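Local coordinates for acyltransferase (Streptococcus pneumoniae, PDB 5UG1), which probably transfers acetyl groups onto cell-wall peptidoglycan as the C-terminal catalytic domain of O-acetyltransferase A, held here as a methylsulfonyl adduct, at residues A[74-77]-A[78-82]; A[147-150]-A[151-154]; A[126-129]-A[130-134]. One frame throughout, in Å; residues are numbered along the deposited sequence.

Interaction 1 of 3, residues A[74-77]-A[78-82]; sequences WDSI and VKNLP
Val78, Ile77 and Ser76 make most of the contact near the end of helix 70-80. Val78 closes a helical turn, its N bonding to Trp74 O at 3.2 Å (N-H...O 159°). With CG1 anti to the backbone N (chi1 165°), its other methyl, CG2, swings back over the preceding turn and rests 3.2 Å from that same Trp74 O. The branch methyl of Ile77 lies alongside, CG2 to Val78 CG2 at 4.3 Å. Ser76 contributes mainly through its carbonyl, which Asn80 grips twice. Asn80 N reaches Ser76 O at 2.9 Å, while the side-chain amide folds back so that Asn80 ND2 donates to the same Ser76 O at 3.0 Å. This second donor stands above the carbonyl plane, yet the oxygen lies close to the plane of the Asn80 amide, so the ND2 bond holds the amide in its orientation. Ile77 O receives two weak bonds, from Asn80 N and Leu81 N. The helix is the crossover of the beta-alpha-beta unit between strands 57-61 and 86-90: Ile77 and Leu81 pack on Met87, Val78 meets Leu115 of helix 102-118, Ser76 OG makes a weak hydrogen bond to Asn42 ND2 on helix 38-50, and Ile77 and Asn80 also touch Asn42.

Interaction 2 of 3, residues A[147-150]-A[151-154]; sequences GSES and STIE
The backbone of Gly147 runs close against the first turn of helix 150-171, its CA 3.5 Å from Ile153 N, and the chain then enters the helix through Glu149 at the N-cap position. Having no side chain, Gly147 can lay its CA against the backbone of Thr152 and Ile153, at a positive phi of 85°. Two short bonds open the helix: Ile153 N to Glu149 O and Glu154 N to Ser150 O, each 2.7 Å and each nearly in line with its carbonyl. Among the side chains, Thr152 reaches back to the loop. Its OG1, set between the backbone N and the carbonyl carbon (chi1 54°), accepts from Ser148 N at 3.1 Å and also gives a weak bond to Glu149 O, tying the residues before the helix to its first turn. CG1 and CD1 of Ile153 lie against the same Glu149 carbonyl oxygen. All three serines and Glu154 lie at the solvent side of this surface contact. Here Ser150 and Glu154, one turn apart, are linked through a water that sits 3.2 Å from Ser150 OG and donates to Glu154 OE2, also at 3.2 Å.

Interaction 3 of 3, residues A[126-129]-A[130-134]; sequences DWNQ and VAKEH
Trp127 and Ala131, one turn apart, meet face-on in the short helix 127-132, which follows directly on edge strand 122-125 and is N-capped by Asp126. The apolar part of the contact is a CH-pi interaction: Ala131 CB sits over the six-membered ring of Trp127, 4.1 Å from its centroid and only 15° off the normal. A chi1 of 167° places the indole on the carbonyl side of its residue and carries it forward along the helix, toward Ala131 one turn on. Val130 CG1 approaches the same ring obliquely, 4.4 Å from Trp127 CE3. Beyond the helix the indole also makes an edge-to-face contact with Tyr160 and touches Tyr93 and Phe146.

Backbone bonds build the helix. Val130 N donates to Asp126 O and Ala131 N to Trp127 O, the latter at 2.7 Å and almost linear (169°), whereas Lys132 N to Asn128 O is weak. The cap is completed by a side chain: Gln129 N donates to Asp126 OD1 at 3.1 Å, from well above the carboxylate plane. The same carboxylate has further partners, a salt bridge from OD2 to Arg113 and a hydrogen bond between OD1 and Thr91 OG1.

Polar side chains supply the third group. The buried Asn128 is held on both amide atoms, ND2 by Pro92 O and Glu106 and OD1 by Arg113, while Lys132 makes a salt bridge to Glu106, a pairing that would probably favour its charged form. The extended chain of Lys132 runs back along the flank of the helix, toward its N-terminal end, CG passing 3.2 Å from Asn128 O. At its end, Lys132 NZ meets Asn128 OD1 at 2.9 Å, in the carbonyl plane and on a lone pair of that oxygen.

In the fold
All three contacts lie on or at the ends of helices of one alpha/beta domain with a five-stranded parallel sheet, in chain order 1, 3, 2. Interaction 1, on crossover helix 70-80, lies opposite the other two across the chain's centre; its centre is about 24 Å from that of interaction 3 and 34 Å from that of interaction 2. Interactions 3 and 2 belong to successive helices, 127-132 and 150-171, their nearest atoms about 8 Å apart. The loop joining them carries Val144 and His145 of the methanesulfonic acid pocket; His145 and Asp142 of this loop, with Ser12 near the chain's start, probably form the catalytic triad, so these two contacts flank a segment of the active site.

Interaction 1 of 3, residues A[74-77]-A[78-82]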
ATOM      1  N   TRP A  74       9.211   6.332   5.172  1.00 22.05           N
ATOM      2  CA  TRP A  74       8.055   6.965   4.557  1.00 17.87           C
ATOM      3  C   TRP A  74       8.335   8.414   4.220  1.00 18.25           C
ATOM      4  O   TRP A  74       7.834   8.912   3.206  1.00 22.92           O
ATOM      5  CB  TRP A  74       6.825   6.834   5.459  1.00 20.50           C
ATOM      6  CG  TRP A  74       6.312   5.445   5.470  1.00 22.21           C
ATOM      7  CD1 TRP A  74       6.319   4.571   6.519  1.00 19.71           C
ATOM      8  CD2 TRP A  74       5.753   4.736   4.352  1.00 19.04           C
ATOM      9  NE1 TRP A  74       5.777   3.365   6.124  1.00 25.35           N
ATOM     10  CE2 TRP A  74       5.428   3.446   4.798  1.00 18.44           C
ATOM     11  CE3 TRP A  74       5.495   5.077   3.021  1.00 18.95           C
ATOM     12  CZ2 TRP A  74       4.856   2.494   3.961  1.00 26.62           C
ATOM     13  CZ3 TRP A  74       4.917   4.144   2.200  1.00 26.29           C
ATOM     14  CH2 TRP A  74       4.608   2.862   2.665  1.00 27.15           C
ATOM     15  N   ASP A  75       9.126   9.102   5.049  1.00 20.27           N
ATOM     16  CA  ASP A  75       9.648  10.407   4.657  1.00 21.96           C
ATOM     17  C   ASP A  75      10.370  10.315   3.319  1.00 19.52           C
ATOM     18  O   ASP A  75      10.153  11.135   2.422  1.00 22.87           O
ATOM     19  CB  ASP A  75      10.608  10.939   5.714  1.00 21.39           C
ATOM     20  CG  ASP A  75       9.906  11.525   6.905  1.00 25.66           C
ATOM     21  OD1 ASP A  75       8.659  11.666   6.869  1.00 26.01           O
ATOM     22  OD2 ASP A  75      10.620  11.854   7.875  1.00 24.47           O
ATOM     23  N   SER A  76      11.225   9.304   3.168  1.00 19.31           N
ATOM     24  CA  SER A  76      12.069   9.216   1.984  1.00 23.07           C
ATOM     25  C   SER A  76      11.257   8.901   0.732  1.00 25.83           C
ATOM     26  O   SER A  76      11.457   9.523  -0.318  1.00 26.79           O
ATOM     27  CB  SER A  76      13.149   8.161   2.181  1.00 21.46           C
ATOM     28  OG  SER A  76      13.964   8.103   1.030  1.00 21.29           O
ATOM     29  N   ILE A  77      10.365   7.910   0.802  1.00 22.87           N
ATOM     30  CA  ILE A  77       9.658   7.530  -0.413  1.00 20.16           C
ATOM     31  C   ILE A  77       8.747   8.667  -0.855  1.00 21.11           C
ATOM     32  O   ILE A  77       8.629   8.960  -2.049  1.00 21.38           O
ATOM     33  CB  ILE A  77       8.906   6.198  -0.216  1.00 23.34           C
ATOM     34  CG1 ILE A  77       8.633   5.538  -1.569  1.00 22.96           C
ATOM     35  CG2 ILE A  77       7.622   6.387   0.576  1.00 18.39           C
ATOM     36  CD1 ILE A  77       8.204   4.107  -1.453  1.00 15.88           C
ATOM     37  N   VAL A  78       8.158   9.378   0.103  1.00 23.59           N
ATOM     38  CA  VAL A  78       7.348  10.538  -0.238  1.00 19.24           C
ATOM     39  C   VAL A  78       8.212  11.615  -0.865  1.00 18.34           C
ATOM     40  O   VAL A  78       7.835  12.221  -1.872  1.00 22.44           O
ATOM     41  CB  VAL A  78       6.611  11.053   1.008  1.00 25.27           C
ATOM     42  CG1 VAL A  78       6.064  12.465   0.752  1.00 24.47           C
ATOM     43  CG2 VAL A  78       5.507  10.061   1.397  1.00 23.42           C
ATOM     44  N   LYS A  79       9.398  11.852  -0.301  1.00 18.97           N
ATOM     45  CA  LYS A  79      10.302  12.849  -0.875  1.00 21.77           C
ATOM     46  C   LYS A  79      10.704  12.480  -2.301  1.00 20.81           C
ATOM     47  O   LYS A  79      10.842  13.349  -3.170  1.00 23.02           O
ATOM     48  CB  LYS A  79      11.546  12.986   0.010  1.00 26.18           C
ATOM     49  CG  LYS A  79      12.692  13.797  -0.598  1.00 33.67           C
ATOM     50  CD  LYS A  79      12.427  15.291  -0.555  1.00 42.41           C
ATOM     51  CE  LYS A  79      13.511  16.079  -1.279  1.00 54.75           C
ATOM     52  NZ  LYS A  79      14.880  15.763  -0.771  1.00 60.51           N
ATOM     53  N   ASN A  80      10.896  11.197  -2.563  1.00 24.58           N
ATOM     54  CA  ASN A  80      11.490  10.767  -3.817  1.00 27.30           C
ATOM     55  C   ASN A  80      10.460  10.503  -4.901  1.00 22.79           C
ATOM     56  O   ASN A  80      10.849  10.178  -6.027  1.00 21.67           O
ATOM     57  CB  ASN A  80      12.356   9.525  -3.586  1.00 22.67           C
ATOM     58  CG  ASN A  80      13.774   9.886  -3.139  1.00 30.89           C
ATOM     59  OD1 ASN A  80      14.628  10.221  -3.962  1.00 32.13           O
ATOM     60  ND2 ASN A  80      14.025   9.826  -1.832  1.00 27.01           N
ATOM     61  N   LEU A  81       9.171  10.637  -4.595  1.00 21.79           N
ATOM     62  CA  LEU A  81       8.155  10.523  -5.630  1.00 20.59           C
ATOM     63  C   LEU A  81       8.480  11.509  -6.748  1.00 25.00           C
ATOM     64  O   LEU A  81       8.693  12.697  -6.471  1.00 19.48           O
ATOM     65  CB  LEU A  81       6.763  10.806  -5.066  1.00 17.48           C
ATOM     66  CG  LEU A  81       5.599  10.762  -6.055  1.00 25.04           C
ATOM     67  CD1 LEU A  81       5.230   9.315  -6.379  1.00 22.77           C
ATOM     68  CD2 LEU A  81       4.396  11.523  -5.523  1.00 21.63           C
ATOM     69  N   PRO A  82       8.579  11.057  -7.995  1.00 23.63           N
ATOM     70  CA  PRO A  82       8.980  11.974  -9.066  1.00 24.55           C
ATOM     71  C   PRO A  82       7.854  12.927  -9.397  1.00 25.89           C
ATOM     72  O   PRO A  82       6.675  12.621  -9.203  1.00 25.82           O
ATOM     73  CB  PRO A  82       9.282  11.044 -10.250  1.00 23.42           C
ATOM     74  CG  PRO A  82       9.350   9.665  -9.667  1.00 18.76           C
ATOM     75  CD  PRO A  82       8.439   9.677  -8.480  1.00 26.87           C
TER

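Interaction 2 of 3, residues A[147-150]-A[151-154]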
ATOM      1  N   GLY A 147      -7.168 -14.544   5.905  1.00 28.91           N
ATOM      2  CA  GLY A 147      -7.801 -15.778   5.474  1.00 28.35           C
ATOM      3  C   GLY A 147      -7.135 -17.069   5.916  1.00 28.89           C
ATOM      4  O   GLY A 147      -5.938 -17.273   5.692  1.00 28.62           O
ATOM      5  N   SER A 148      -7.913 -17.957   6.539  1.00 27.46           N
ATOM      6  CA  SER A 148      -7.440 -19.276   6.936  1.00 26.92           C
ATOM      7  C   SER A 148      -7.905 -20.366   5.986  1.00 36.80           C
ATOM      8  O   SER A 148      -7.408 -21.494   6.075  1.00 42.16           O
ATOM      9  CB  SER A 148      -7.911 -19.613   8.360  1.00 26.45           C
ATOM     10  OG  SER A 148      -9.326 -19.679   8.409  1.00 31.59           O
ATOM     11  N   GLU A 149      -8.848 -20.059   5.098  1.00 38.84           N
ATOM     12  CA  GLU A 149      -9.232 -20.936   3.999  1.00 47.88           C
ATOM     13  C   GLU A 149      -9.722 -20.062   2.853  1.00 43.95           C
ATOM     14  O   GLU A 149      -9.720 -18.833   2.952  1.00 41.01           O
ATOM     15  CB  GLU A 149     -10.288 -21.943   4.443  1.00 59.39           C
ATOM     16  CG  GLU A 149     -11.359 -21.337   5.299  1.00 74.69           C
ATOM     17  CD  GLU A 149     -11.950 -22.351   6.244  1.00 95.36           C
ATOM     18  OE1 GLU A 149     -12.457 -23.391   5.757  1.00104.69           O
ATOM     19  OE2 GLU A 149     -11.883 -22.117   7.472  1.00 99.58           O
ATOM     20  N   SER A 150     -10.181 -20.706   1.771  1.00 44.12           N
ATOM     21  CA  SER A 150     -10.465 -19.981   0.530  1.00 42.56           C
ATOM     22  C   SER A 150     -11.483 -18.868   0.748  1.00 36.81           C
ATOM     23  O   SER A 150     -11.287 -17.735   0.291  1.00 35.46           O
ATOM     24  CB  SER A 150     -10.951 -20.945  -0.555  1.00 48.96           C
ATOM     25  OG  SER A 150     -12.128 -21.634  -0.166  1.00 54.65           O
ATOM     26  N   SER A 151     -12.574 -19.168   1.459  1.00 38.40           N
ATOM     27  CA  SER A 151     -13.650 -18.189   1.606  1.00 39.42           C
ATOM     28  C   SER A 151     -13.162 -16.930   2.317  1.00 31.11           C
ATOM     29  O   SER A 151     -13.439 -15.811   1.874  1.00 33.92           O
ATOM     30  CB  SER A 151     -14.833 -18.812   2.340  1.00 40.87           C
ATOM     31  OG  SER A 151     -14.439 -19.295   3.609  1.00 47.93           O
ATOM     32  N   THR A 152     -12.418 -17.083   3.413  1.00 29.21           N
ATOM     33  CA  THR A 152     -11.905 -15.887   4.076  1.00 31.24           C
ATOM     34  C   THR A 152     -10.644 -15.330   3.417  1.00 25.66           C
ATOM     35  O   THR A 152     -10.328 -14.147   3.602  1.00 24.77           O
ATOM     36  CB  THR A 152     -11.653 -16.160   5.566  1.00 29.38           C
ATOM     37  OG1 THR A 152     -10.804 -17.300   5.730  1.00 29.47           O
ATOM     38  CG2 THR A 152     -12.978 -16.413   6.270  1.00 31.15           C
ATOM     39  N   ILE A 153      -9.906 -16.135   2.659  1.00 27.30           N
ATOM     40  CA  ILE A 153      -8.831 -15.561   1.855  1.00 27.08           C
ATOM     41  C   ILE A 153      -9.425 -14.661   0.784  1.00 32.75           C
ATOM     42  O   ILE A 153      -8.995 -13.514   0.601  1.00 27.10           O
ATOM     43  CB  ILE A 153      -7.953 -16.668   1.249  1.00 31.32           C
ATOM     44  CG1 ILE A 153      -7.169 -17.395   2.341  1.00 34.05           C
ATOM     45  CG2 ILE A 153      -6.979 -16.094   0.229  1.00 33.13           C
ATOM     46  CD1 ILE A 153      -6.591 -18.711   1.882  1.00 39.16           C
ATOM     47  N   GLU A 154     -10.449 -15.163   0.086  1.00 29.57           N
ATOM     48  CA  GLU A 154     -11.126 -14.380  -0.943  1.00 32.63           C
ATOM     49  C   GLU A 154     -11.784 -13.140  -0.351  1.00 28.37           C
ATOM     50  O   GLU A 154     -11.606 -12.030  -0.862  1.00 28.06           O
ATOM     51  CB  GLU A 154     -12.164 -15.243  -1.661  1.00 34.08           C
ATOM     52  CG  GLU A 154     -11.574 -16.343  -2.503  1.00 46.27           C
ATOM     53  CD  GLU A 154     -12.642 -17.262  -3.066  1.00 62.66           C
ATOM     54  OE1 GLU A 154     -13.805 -16.815  -3.194  1.00 62.57           O
ATOM     55  OE2 GLU A 154     -12.323 -18.433  -3.371  1.00 73.31           O
TER
HETATM   56  O   HOH W   1     -14.427 -20.399  -1.952  1.00 42.35           O
HETATM   57  O   HOH W   2     -14.056 -21.834   2.741  1.00 48.41           O

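Interaction 3 of 3, residues A[126-129]-A[130-134]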
ATOM      1  N   ASP A 126      -6.413   2.965   3.751  1.00 28.20           N
ATOM      2  CA  ASP A 126      -6.203   2.624   5.165  1.00 24.62           C
ATOM      3  C   ASP A 126      -6.588   1.167   5.440  1.00 27.99           C
ATOM      4  O   ASP A 126      -7.563   0.848   6.132  1.00 23.19           O
ATOM      5  CB  ASP A 126      -6.969   3.581   6.064  1.00 22.05           C
ATOM      6  CG  ASP A 126      -6.339   3.706   7.440  1.00 23.34           C
ATOM      7  OD1 ASP A 126      -5.546   2.813   7.817  1.00 23.21           O
ATOM      8  OD2 ASP A 126      -6.626   4.706   8.140  1.00 25.39           O
ATOM      9  N   TRP A 127      -5.774   0.274   4.874  1.00 19.74           N
ATOM     10  CA  TRP A 127      -5.916  -1.150   5.147  1.00 17.47           C
ATOM     11  C   TRP A 127      -5.866  -1.440   6.645  1.00 25.02           C
ATOM     12  O   TRP A 127      -6.625  -2.277   7.150  1.00 29.91           O
ATOM     13  CB  TRP A 127      -4.814  -1.904   4.407  1.00 15.78           C
ATOM     14  CG  TRP A 127      -4.635  -3.338   4.827  1.00 21.46           C
ATOM     15  CD1 TRP A 127      -3.536  -3.889   5.423  1.00 21.10           C
ATOM     16  CD2 TRP A 127      -5.583  -4.399   4.673  1.00 22.54           C
ATOM     17  NE1 TRP A 127      -3.744  -5.229   5.652  1.00 23.46           N
ATOM     18  CE2 TRP A 127      -4.994  -5.566   5.196  1.00 23.26           C
ATOM     19  CE3 TRP A 127      -6.880  -4.475   4.139  1.00 26.10           C
ATOM     20  CZ2 TRP A 127      -5.659  -6.800   5.207  1.00 21.51           C
ATOM     21  CZ3 TRP A 127      -7.535  -5.707   4.148  1.00 22.01           C
ATOM     22  CH2 TRP A 127      -6.925  -6.845   4.681  1.00 18.58           C
ATOM     23  N   ASN A 128      -4.968  -0.766   7.367  1.00 20.11           N
ATOM     24  CA  ASN A 128      -4.890  -0.915   8.818  1.00 22.69           C
ATOM     25  C   ASN A 128      -6.255  -0.722   9.475  1.00 25.78           C
ATOM     26  O   ASN A 128      -6.684  -1.534  10.299  1.00 20.29           O
ATOM     27  CB  ASN A 128      -3.876   0.088   9.380  1.00 24.61           C
ATOM     28  CG  ASN A 128      -3.742   0.015  10.884  1.00 24.84           C
ATOM     29  OD1 ASN A 128      -4.533   0.611  11.621  1.00 25.65           O
ATOM     30  ND2 ASN A 128      -2.721  -0.701  11.351  1.00 23.63           N
ATOM     31  N   GLN A 129      -6.953   0.357   9.118  1.00 21.57           N
ATOM     32  CA  GLN A 129      -8.263   0.608   9.707  1.00 24.43           C
ATOM     33  C   GLN A 129      -9.280  -0.442   9.280  1.00 24.71           C
ATOM     34  O   GLN A 129     -10.056  -0.926  10.113  1.00 28.92           O
ATOM     35  CB  GLN A 129      -8.744   2.008   9.333  1.00 26.84           C
ATOM     36  CG  GLN A 129     -10.199   2.271   9.666  1.00 49.00           C
ATOM     37  CD  GLN A 129     -10.574   3.723   9.443  1.00 65.49           C
ATOM     38  OE1 GLN A 129      -9.984   4.405   8.603  1.00 67.64           O
ATOM     39  NE2 GLN A 129     -11.547   4.209  10.208  1.00 77.03           N
ATOM     40  N   VAL A 130      -9.287  -0.815   7.993  1.00 23.43           N
ATOM     41  CA  VAL A 130     -10.253  -1.790   7.484  1.00 28.50           C
ATOM     42  C   VAL A 130     -10.012  -3.164   8.110  1.00 29.47           C
ATOM     43  O   VAL A 130     -10.953  -3.836   8.564  1.00 23.71           O
ATOM     44  CB  VAL A 130     -10.193  -1.837   5.945  1.00 29.55           C
ATOM     45  CG1 VAL A 130     -10.837  -3.128   5.386  1.00 24.16           C
ATOM     46  CG2 VAL A 130     -10.871  -0.598   5.357  1.00 25.52           C
ATOM     47  N   ALA A 131      -8.740  -3.584   8.168  1.00 20.04           N
ATOM     48  CA  ALA A 131      -8.389  -4.883   8.737  1.00 19.09           C
ATOM     49  C   ALA A 131      -8.885  -5.034  10.167  1.00 20.99           C
ATOM     50  O   ALA A 131      -9.311  -6.121  10.566  1.00 29.65           O
ATOM     51  CB  ALA A 131      -6.881  -5.079   8.705  1.00 18.45           C
ATOM     52  N   LYS A 132      -8.818  -3.967  10.962  1.00 31.41           N
ATOM     53  CA  LYS A 132      -9.286  -4.059  12.338  1.00 24.79           C
ATOM     54  C   LYS A 132     -10.792  -4.261  12.413  1.00 30.27           C
ATOM     55  O   LYS A 132     -11.295  -4.735  13.439  1.00 29.67           O
ATOM     56  CB  LYS A 132      -8.890  -2.812  13.120  1.00 26.04           C
ATOM     57  CG  LYS A 132      -7.412  -2.628  13.266  1.00 27.60           C
ATOM     58  CD  LYS A 132      -7.117  -1.311  13.955  1.00 30.38           C
ATOM     59  CE  LYS A 132      -5.627  -1.072  14.088  1.00 27.97           C
ATOM     60  NZ  LYS A 132      -5.343   0.349  14.412  1.00 28.54           N
ATOM     61  N   GLU A 133     -11.517  -3.929  11.350  1.00 27.65           N
ATOM     62  CA  GLU A 133     -12.969  -4.013  11.369  1.00 34.88           C
ATOM     63  C   GLU A 133     -13.487  -5.387  10.983  1.00 30.00           C
ATOM     64  O   GLU A 133     -14.700  -5.603  11.016  1.00 32.54           O
ATOM     65  CB  GLU A 133     -13.580  -2.977  10.425  1.00 39.53           C
ATOM     66  CG  GLU A 133     -13.445  -1.534  10.852  1.00 48.69           C
ATOM     67  CD  GLU A 133     -14.303  -0.622   9.988  1.00 65.72           C
ATOM     68  OE1 GLU A 133     -15.386  -0.201  10.459  1.00 74.01           O
ATOM     69  OE2 GLU A 133     -13.908  -0.355   8.825  1.00 67.62           O
ATOM     70  N   HIS A 134     -12.613  -6.318  10.626  1.00 29.53           N
ATOM     71  CA  HIS A 134     -13.021  -7.599  10.051  1.00 30.84           C
ATOM     72  C   HIS A 134     -12.271  -8.732  10.722  1.00 30.00           C
ATOM     73  O   HIS A 134     -11.449  -9.405  10.092  1.00 29.52           O
ATOM     74  CB  HIS A 134     -12.780  -7.612   8.545  1.00 26.67           C
ATOM     75  CG  HIS A 134     -13.648  -6.655   7.799  1.00 27.84           C
ATOM     76  ND1 HIS A 134     -14.922  -6.980   7.385  1.00 28.74           N
ATOM     77  CD2 HIS A 134     -13.431  -5.380   7.398  1.00 27.98           C
ATOM     78  CE1 HIS A 134     -15.452  -5.945   6.758  1.00 31.69           C
ATOM     79  NE2 HIS A 134     -14.569  -4.959   6.756  1.00 29.66           N
TER